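Local coordinates for iron-rich dpsA-homolog protein (Halobacterium salinarum, PDB 1TJO) that stores iron as a ferric mineral inside a hollow twelve-subunit shell and probably protects DNA from oxidative damage by oxidising ferrous iron with hydrogen peroxide, at residues Leu38-Val43 with Ala103-Glu108; Tyr45-Lys50 with Ala120-Ile125; Ala9-Val14 with Gly89-Ala94. All blocks are in the same frame, centred on the assembly; numbering follows the deposited sequence.

Contact 1: Leu38-Val43 with Ala103-Glu108; sequences LANVYV and ASVDVE
The carboxamide of Asn40 is the flat group here, and Val105 lies over one of its faces, with Val105 CG1 3.6 Å from Asn40 CG. The N-H of Val105 comes down on that same face, reaching Asn40 OD1 from above the carbonyl plane (N to OD1 3.2 Å). At the edge, Ser104 N lies in the plane, on a lone pair of Asn40 OD1, at 2.8 Å. Beside it Asn40 ND2 gives a hydrogen to Ser104 OG at 3.1 Å, tilted slightly from the amide plane. Asn40 CG is anti to its own carbonyl carbon (chi1 -77°), and the amide beyond it faces the backbone N-H groups of Ser104 and Val105. Methyl contacts continue the seam along helix 24-54: Ala39 CB rests 4.2 Å from Ala103 CB, and branched Val43 turns CG1 onto Ala103 CB at 3.6 Å. Small alanines suit this close approach. An alanine in place of Asn40 would probably leave the N-H groups of Ser104 and Val105 without this acceptor and the loop less firmly fixed. The contact ties the chain leaving helix 96-102, the short helix between the second and third bundle helices of Dps proteins, to the first bundle helix. A neutral amide, accepting twice and donating once, thus holds a non-helical backbone without bringing a charge into a buried place.

Contact 2: Tyr45-Lys50 with Ala120-Ile125; sequences YHQLKK and ANDMAI
Gln47 and Asp122 join two antiparallel members of the ferritin four-helix bundle, helix 24-54 and helix 115-142. The local axes approach to 10.6 Å at 162°, wide enough for a glutamine to reach across. The polar interactions centre on that glutamine. Its CG is anti to the backbone N (chi1 -168°) and the chain beyond is extended, which carries the amide to the facing helix. Gln47 NE2 donates a nearly straight hydrogen bond to Asp122 OD1 at 3.0 Å; the oxygen lies in the plane of the amide, although amide and carboxylate planes are turned 36° apart. The other end of the amide, Gln47 OE1, accepts from the backbone N of Glu108, and Asp122 OD2 is engaged by His51 ND1. Both buried polar groups are therefore used at each end, and the nearby imidazole could help stabilise the carboxylate. A water adds a looser link, receiving a weak bond from Gln47 NE2 and donating to Asn121 O at 3.1 Å. Carbon against polar atoms makes up the rest. Leu48 CD2 packs 3.9 Å from Asp122 OD2, and the branched end of Leu48 also reaches Ala70 and Ala71 of helix 60-87, where small residues leave room for it; its side chain is about 6 Å from that of His52, an iron ligand shared between subunits. Ile125, long and unbranched at its tip, lays CD1 over a face of the Gln47 amide, above NE2 at 3.3 Å.

Contact 3: Ala9-Val14 with Gly89-Ala94; sequences ATAGEV and GGVPHA
Ala9 opens the contact with its methyl group, Ala9 CB lying 4.0 Å from Val91 CG2. Thr10 offers backbone instead: its carbonyl O approaches Val91 CG2 at 3.6 Å while also accepting from Glu13 N, the bond that closes a type II turn. Ala11 sets its CA against Val91, 4.0 Å from Val91 CB, and its N-H bonds to Asp111 of a second subunit. Gly12 follows at a positive phi of 86°, where a side chain would press on the preceding carbonyl; its N-H reaches Val91 O through a water. Glu13 O receives a second water that bridges to Val91 N, and also a CA-H···O contact from Gly90 CA at 3.5 Å. Val14 closes the run: Val14 CA makes a like contact with Gly89 O at 3.3 Å, and its CG2 lies 4.2 Å from Gly90 CA. Gly89, at positive phi, ends helix 60-87 as the C-prime residue of a Schellman motif. The N-terminal tail is thus laid over the helix end by waters, CA-H···O contacts and the side chains of Val91 and Val14, without direct hydrogen bonds between the two segments; a backbone bond follows one residue on, between Gly89 and Glu15.

Contacts 1 and 2 share helix 24-54 and adjoin each other, with Gln47 and Asn121 of contact 2 both bonded to Glu108 of contact 1. Contact 2 is the most buried of the three and joins two bundle helices; contact 1, partly buried, fastens a connecting loop to the same first helix. In contact 1 a side-chain amide binds loop N-H groups and a hydroxyl; in contact 2 an amide spans a carboxylate and a loop N-H. Contact 3, the most peripheral, is partly exposed, borders a second subunit, joins two loops and uses water bridges and valine packing. It still meets contact 1, where Leu38 packs on Pro92 and His93, but does not touch contact 2.

Contact 1: Leu38-Val43 with Ala103-Glu108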
loop_
_atom_site.group_PDB
_atom_site.type_symbol
_atom_site.label_atom_id
_atom_site.label_comp_id
_atom_site.label_asym_id
_atom_site.label_seq_id
_atom_site.Cartn_x
_atom_site.Cartn_y
_atom_site.Cartn_z
ATOM N N LEU A 38 6.931 33.976 -4.839
ATOM C CA LEU A 38 5.593 33.435 -4.688
ATOM C C LEU A 38 4.643 33.932 -5.753
ATOM O O LEU A 38 3.855 33.203 -6.282
ATOM C CB LEU A 38 5.076 33.806 -3.301
ATOM C CG LEU A 38 3.592 33.520 -3.009
ATOM C CD1 LEU A 38 3.286 32.059 -3.124
ATOM C CD2 LEU A 38 3.272 33.969 -1.597
ATOM N N ALA A 39 4.678 35.220 -6.016
ATOM C CA ALA A 39 3.771 35.828 -7.001
ATOM C C ALA A 39 4.042 35.228 -8.374
ATOM O O ALA A 39 3.126 34.816 -9.121
ATOM C CB ALA A 39 3.950 37.319 -6.997
ATOM N N ASN A 40 5.301 35.127 -8.731
ATOM C CA ASN A 40 5.673 34.545 -10.030
ATOM C C ASN A 40 5.298 33.058 -10.121
ATOM O O ASN A 40 4.779 32.623 -11.131
ATOM C CB ASN A 40 7.163 34.740 -10.277
ATOM C CG ASN A 40 7.491 36.126 -10.705
ATOM O OD1 ASN A 40 6.643 36.833 -11.243
ATOM N ND2 ASN A 40 8.735 36.544 -10.446
ATOM N N VAL A 41 5.438 32.329 -9.035
ATOM C CA VAL A 41 5.166 30.892 -9.054
ATOM C C VAL A 41 3.665 30.650 -9.149
ATOM O O VAL A 41 3.245 29.721 -9.818
ATOM C CB VAL A 41 5.812 30.176 -7.854
ATOM C CG1 VAL A 41 5.330 28.750 -7.767
ATOM C CG2 VAL A 41 7.306 30.176 -7.971
ATOM N N TYR A 42 2.840 31.491 -8.517
ATOM C CA TYR A 42 1.398 31.329 -8.644
ATOM C C TYR A 42 0.840 31.713 -10.032
ATOM O O TYR A 42 -0.090 31.095 -10.510
ATOM C CB TYR A 42 0.608 31.994 -7.506
ATOM C CG TYR A 42 0.040 30.943 -6.530
ATOM C CD1 TYR A 42 0.191 31.102 -5.176
ATOM C CD2 TYR A 42 -0.697 29.863 -6.987
ATOM C CE1 TYR A 42 -0.314 30.204 -4.290
ATOM C CE2 TYR A 42 -1.209 28.944 -6.095
ATOM C CZ TYR A 42 -1.015 29.124 -4.750
ATOM O OH TYR A 42 -1.511 28.194 -3.832
ATOM N N VAL A 43 1.454 32.705 -10.679
ATOM C CA VAL A 43 1.132 33.006 -12.065
ATOM C C VAL A 43 1.510 31.815 -12.964
ATOM O O VAL A 43 0.737 31.426 -13.815
ATOM C CB VAL A 43 1.728 34.345 -12.589
ATOM C CG1 VAL A 43 1.066 35.526 -11.873
ATOM C CG2 VAL A 43 3.148 34.403 -12.400
ATOM N N ALA A 103 3.629 39.904 -9.582
ATOM C CA ALA A 103 4.451 39.052 -10.445
ATOM C C ALA A 103 5.145 39.918 -11.490
ATOM O O ALA A 103 4.546 40.861 -12.022
ATOM C CB ALA A 103 3.612 37.978 -11.120
ATOM N N SER A 104 6.407 39.602 -11.747
ATOM C CA SER A 104 7.212 40.248 -12.788
ATOM C C SER A 104 7.143 39.524 -14.128
ATOM O O SER A 104 7.463 40.104 -15.177
ATOM C CB SER A 104 8.674 40.317 -12.353
ATOM O OG SER A 104 9.240 39.029 -12.144
ATOM N N VAL A 105 6.704 38.272 -14.112
ATOM C CA VAL A 105 6.684 37.494 -15.332
ATOM C C VAL A 105 5.523 37.885 -16.224
ATOM O O VAL A 105 4.583 38.486 -15.788
ATOM C CB VAL A 105 6.664 35.994 -15.049
ATOM C CG1 VAL A 105 7.897 35.597 -14.282
ATOM C CG2 VAL A 105 5.421 35.603 -14.268
ATOM N N ASP A 106 5.602 37.480 -17.479
ATOM C CA ASP A 106 4.607 37.814 -18.490
ATOM C C ASP A 106 3.525 36.752 -18.514
ATOM O O ASP A 106 3.837 35.580 -18.582
ATOM C CB ASP A 106 5.253 37.855 -19.869
ATOM C CG ASP A 106 6.397 38.822 -19.935
ATOM O OD1 ASP A 106 6.182 40.004 -19.601
ATOM O OD2 ASP A 106 7.541 38.465 -20.258
ATOM N N VAL A 107 2.271 37.179 -18.471
ATOM C CA VAL A 107 1.116 36.308 -18.456
ATOM C C VAL A 107 0.429 36.340 -19.812
ATOM O O VAL A 107 0.292 37.414 -20.406
ATOM C CB VAL A 107 0.122 36.748 -17.340
ATOM C CG1 VAL A 107 0.846 37.071 -16.050
ATOM C CG2 VAL A 107 -0.670 37.932 -17.734
ATOM N N GLU A 108 0.002 35.201 -20.327
ATOM C CA GLU A 108 -0.812 35.171 -21.535
ATOM C C GLU A 108 -2.109 35.888 -21.319
ATOM O O GLU A 108 -2.683 35.812 -20.246
ATOM C CB GLU A 108 -1.218 33.741 -21.932
ATOM C CG GLU A 108 -0.155 33.005 -22.654
ATOM C CD GLU A 108 -0.526 31.607 -23.095
ATOM O OE1 GLU A 108 0.368 30.972 -23.672
ATOM O OE2 GLU A 108 -1.690 31.153 -22.919
#

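Contact 2: Tyr45-Lys50 with Ala120-Ile125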
loop_
_atom_site.group_PDB
_atom_site.type_symbol
_atom_site.label_atom_id
_atom_site.label_comp_id
_atom_site.label_asym_id
_atom_site.label_seq_id
_atom_site.Cartn_x
_atom_site.Cartn_y
_atom_site.Cartn_z
ATOM N N TYR A 45 1.753 28.658 -11.988
ATOM C CA TYR A 45 0.772 27.620 -11.661
ATOM C C TYR A 45 -0.504 27.818 -12.494
ATOM O O TYR A 45 -1.049 26.855 -13.122
ATOM C CB TYR A 45 0.403 27.698 -10.175
ATOM C CG TYR A 45 -0.872 26.945 -9.787
ATOM C CD1 TYR A 45 -0.863 25.592 -9.608
ATOM C CD2 TYR A 45 -2.043 27.638 -9.590
ATOM C CE1 TYR A 45 -2.021 24.924 -9.248
ATOM C CE2 TYR A 45 -3.209 27.013 -9.280
ATOM C CZ TYR A 45 -3.194 25.656 -9.064
ATOM O OH TYR A 45 -4.375 25.026 -8.719
ATOM N N HIS A 46 -1.025 29.048 -12.490
ATOM C CA HIS A 46 -2.293 29.288 -13.183
ATOM C C HIS A 46 -2.186 29.137 -14.701
ATOM O O HIS A 46 -3.120 28.668 -15.358
ATOM C CB HIS A 46 -2.873 30.647 -12.805
ATOM C CG HIS A 46 -3.665 30.583 -11.549
ATOM N ND1 HIS A 46 -4.875 29.932 -11.494
ATOM C CD2 HIS A 46 -3.415 31.032 -10.289
ATOM C CE1 HIS A 46 -5.346 30.008 -10.253
ATOM N NE2 HIS A 46 -4.479 30.656 -9.509
ATOM N N GLN A 47 -1.024 29.456 -15.256
ATOM C CA GLN A 47 -0.822 29.319 -16.699
ATOM C C GLN A 47 -0.568 27.865 -17.112
ATOM O O GLN A 47 -1.029 27.425 -18.161
ATOM C CB GLN A 47 0.327 30.168 -17.157
ATOM C CG GLN A 47 0.378 30.270 -18.673
ATOM C CD GLN A 47 1.030 31.555 -19.175
ATOM O OE1 GLN A 47 0.444 32.633 -19.065
ATOM N NE2 GLN A 47 2.245 31.442 -19.717
ATOM N N LEU A 48 0.074 27.109 -16.228
ATOM C CA LEU A 48 0.250 25.671 -16.446
ATOM C C LEU A 48 -1.121 25.004 -16.422
ATOM O O LEU A 48 -1.413 24.132 -17.244
ATOM C CB LEU A 48 1.163 25.064 -15.384
ATOM C CG LEU A 48 2.625 25.446 -15.475
ATOM C CD1 LEU A 48 3.396 24.954 -14.296
ATOM C CD2 LEU A 48 3.306 24.936 -16.736
ATOM N N LYS A 49 -1.948 25.407 -15.462
ATOM C CA LYS A 49 -3.329 24.904 -15.413
ATOM C C LYS A 49 -4.068 25.206 -16.687
ATOM O O LYS A 49 -4.655 24.332 -17.256
ATOM C CB LYS A 49 -4.100 25.472 -14.219
ATOM C CG LYS A 49 -3.718 24.899 -12.844
ATOM C CD LYS A 49 -3.827 23.428 -12.800
ATOM C CE LYS A 49 -5.186 22.931 -12.671
ATOM N NZ LYS A 49 -5.230 21.754 -11.646
ATOM N N LYS A 50 -3.990 26.445 -17.177
ATOM C CA LYS A 50 -4.612 26.804 -18.439
ATOM C C LYS A 50 -4.177 25.871 -19.560
ATOM O O LYS A 50 -4.982 25.376 -20.327
ATOM C CB LYS A 50 -4.186 28.207 -18.824
ATOM C CG LYS A 50 -4.736 28.639 -20.144
ATOM C CD LYS A 50 -4.299 30.065 -20.419
ATOM C CE LYS A 50 -4.867 30.530 -21.728
ATOM N NZ LYS A 50 -4.394 31.890 -22.173
ATOM N N ALA A 120 6.188 27.760 -25.132
ATOM C CA ALA A 120 7.261 28.739 -25.183
ATOM C C ALA A 120 7.005 29.866 -24.174
ATOM O O ALA A 120 7.929 30.370 -23.521
ATOM C CB ALA A 120 7.377 29.291 -26.549
ATOM N N ASN A 121 5.749 30.260 -24.017
ATOM C CA ASN A 121 5.395 31.265 -23.017
ATOM C C ASN A 121 5.685 30.754 -21.582
ATOM O O ASN A 121 6.188 31.516 -20.700
ATOM C CB ASN A 121 3.915 31.655 -23.148
ATOM C CG ASN A 121 3.625 32.499 -24.348
ATOM O OD1 ASN A 121 4.510 33.166 -24.862
ATOM N ND2 ASN A 121 2.370 32.541 -24.778
ATOM N N ASP A 122 5.430 29.466 -21.359
ATOM C CA ASP A 122 5.703 28.873 -20.048
ATOM C C ASP A 122 7.187 28.814 -19.780
ATOM O O ASP A 122 7.625 29.066 -18.671
ATOM C CB ASP A 122 5.114 27.453 -19.928
ATOM C CG ASP A 122 3.620 27.456 -19.982
ATOM O OD1 ASP A 122 3.020 28.541 -19.692
ATOM O OD2 ASP A 122 2.965 26.418 -20.304
ATOM N N MET A 123 7.939 28.429 -20.789
ATOM C CA MET A 123 9.389 28.311 -20.716
ATOM C C MET A 123 10.011 29.634 -20.269
ATOM O O MET A 123 10.907 29.633 -19.456
ATOM C CB MET A 123 9.981 27.873 -22.060
ATOM C CG MET A 123 11.290 27.138 -21.846
ATOM S SD MET A 123 12.014 26.470 -23.374
ATOM C CE MET A 123 12.282 27.840 -24.148
ATOM N N ALA A 124 9.470 30.738 -20.739
ATOM C CA ALA A 124 9.972 32.073 -20.382
ATOM C C ALA A 124 9.701 32.390 -18.914
ATOM O O ALA A 124 10.534 33.009 -18.225
ATOM C CB ALA A 124 9.371 33.149 -21.268
ATOM N N ILE A 125 8.538 31.991 -18.437
ATOM C CA ILE A 125 8.231 32.139 -17.024
ATOM C C ILE A 125 9.206 31.325 -16.174
ATOM O O ILE A 125 9.738 31.836 -15.209
ATOM C CB ILE A 125 6.775 31.759 -16.725
ATOM C CG1 ILE A 125 5.794 32.696 -17.440
ATOM C CG2 ILE A 125 6.570 31.815 -15.261
ATOM C CD1 ILE A 125 4.371 32.275 -17.339
HETATM O O HOH W 1 4.303 33.962 -20.696
#

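Contact 3: Ala9-Val14 with Gly89-Ala94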
loop_
_atom_site.group_PDB
_atom_site.type_symbol
_atom_site.label_atom_id
_atom_site.label_comp_id
_atom_site.label_asym_id
_atom_site.label_seq_id
_atom_site.Cartn_x
_atom_site.Cartn_y
_atom_site.Cartn_z
ATOM N N ALA A 9 -2.273 41.353 11.210
ATOM C CA ALA A 9 -1.010 41.701 10.614
ATOM C C ALA A 9 -1.318 42.532 9.369
ATOM O O ALA A 9 -2.313 42.329 8.678
ATOM C CB ALA A 9 -0.163 40.438 10.246
ATOM N N THR A 10 -0.463 43.507 9.101
ATOM C CA THR A 10 -0.644 44.371 7.954
ATOM C C THR A 10 0.233 43.922 6.806
ATOM O O THR A 10 1.431 43.683 6.984
ATOM C CB THR A 10 -0.243 45.805 8.387
ATOM O OG1 THR A 10 -1.157 46.244 9.396
ATOM C CG2 THR A 10 -0.383 46.759 7.232
ATOM N N ALA A 11 -0.331 43.830 5.619
ATOM C CA ALA A 11 0.434 43.431 4.443
ATOM C C ALA A 11 1.679 44.291 4.321
ATOM O O ALA A 11 1.617 45.521 4.540
ATOM C CB ALA A 11 -0.393 43.602 3.216
ATOM N N GLY A 12 2.793 43.665 3.950
ATOM C CA GLY A 12 4.062 44.365 3.811
ATOM C C GLY A 12 4.911 44.516 5.073
ATOM O O GLY A 12 6.080 44.867 4.986
ATOM N N GLU A 13 4.359 44.267 6.249
ATOM C CA GLU A 13 5.176 44.326 7.466
ATOM C C GLU A 13 5.840 42.979 7.693
ATOM O O GLU A 13 5.304 41.935 7.276
ATOM C CB GLU A 13 4.332 44.690 8.678
ATOM C CG GLU A 13 3.888 46.148 8.621
ATOM C CD GLU A 13 3.161 46.605 9.871
ATOM O OE1 GLU A 13 2.486 47.651 9.794
ATOM O OE2 GLU A 13 3.266 45.935 10.923
ATOM N N VAL A 14 6.982 43.005 8.373
ATOM C CA VAL A 14 7.753 41.815 8.674
ATOM C C VAL A 14 8.275 41.869 10.101
ATOM O O VAL A 14 8.987 42.808 10.491
ATOM C CB VAL A 14 8.938 41.661 7.713
ATOM C CG1 VAL A 14 9.783 40.409 8.055
ATOM C CG2 VAL A 14 8.445 41.552 6.280
ATOM N N GLY A 89 7.671 35.960 9.730
ATOM C CA GLY A 89 6.904 37.069 10.282
ATOM C C GLY A 89 6.371 38.068 9.265
ATOM O O GLY A 89 6.047 39.197 9.619
ATOM N N GLY A 90 6.328 37.672 7.994
ATOM C CA GLY A 90 5.743 38.447 6.951
ATOM C C GLY A 90 4.341 38.011 6.572
ATOM O O GLY A 90 3.801 37.024 7.128
ATOM N N VAL A 91 3.780 38.710 5.587
ATOM C CA VAL A 91 2.463 38.410 5.058
ATOM C C VAL A 91 2.541 37.959 3.604
ATOM O O VAL A 91 2.843 38.726 2.712
ATOM C CB VAL A 91 1.546 39.675 5.165
ATOM C CG1 VAL A 91 0.194 39.418 4.584
ATOM C CG2 VAL A 91 1.409 40.101 6.586
ATOM N N PRO A 92 2.304 36.686 3.335
ATOM C CA PRO A 92 2.429 36.209 1.966
ATOM C C PRO A 92 1.368 36.800 1.062
ATOM O O PRO A 92 0.203 36.948 1.451
ATOM C CB PRO A 92 2.271 34.718 2.092
ATOM C CG PRO A 92 1.580 34.512 3.376
ATOM C CD PRO A 92 1.924 35.626 4.279
ATOM N N HIS A 93 1.728 37.125 -0.168
ATOM C CA HIS A 93 0.719 37.660 -1.101
ATOM C C HIS A 93 -0.348 36.580 -1.264
ATOM O O HIS A 93 0.022 35.401 -1.380
ATOM C CB HIS A 93 1.310 37.979 -2.462
ATOM C CG HIS A 93 2.396 39.013 -2.455
ATOM N ND1 HIS A 93 2.328 40.200 -1.744
ATOM C CD2 HIS A 93 3.603 39.011 -3.068
ATOM C CE1 HIS A 93 3.440 40.891 -1.952
ATOM N NE2 HIS A 93 4.233 40.189 -2.745
ATOM N N ALA A 94 -1.638 36.962 -1.301
ATOM C CA ALA A 94 -2.693 35.980 -1.225
ATOM C C ALA A 94 -3.726 36.032 -2.327
ATOM O O ALA A 94 -4.012 34.999 -2.954
ATOM C CB ALA A 94 -3.352 36.065 0.138
HETATM O O HOH W 2 2.145 41.175 2.066
HETATM O O HOH W 3 4.924 41.108 4.554
#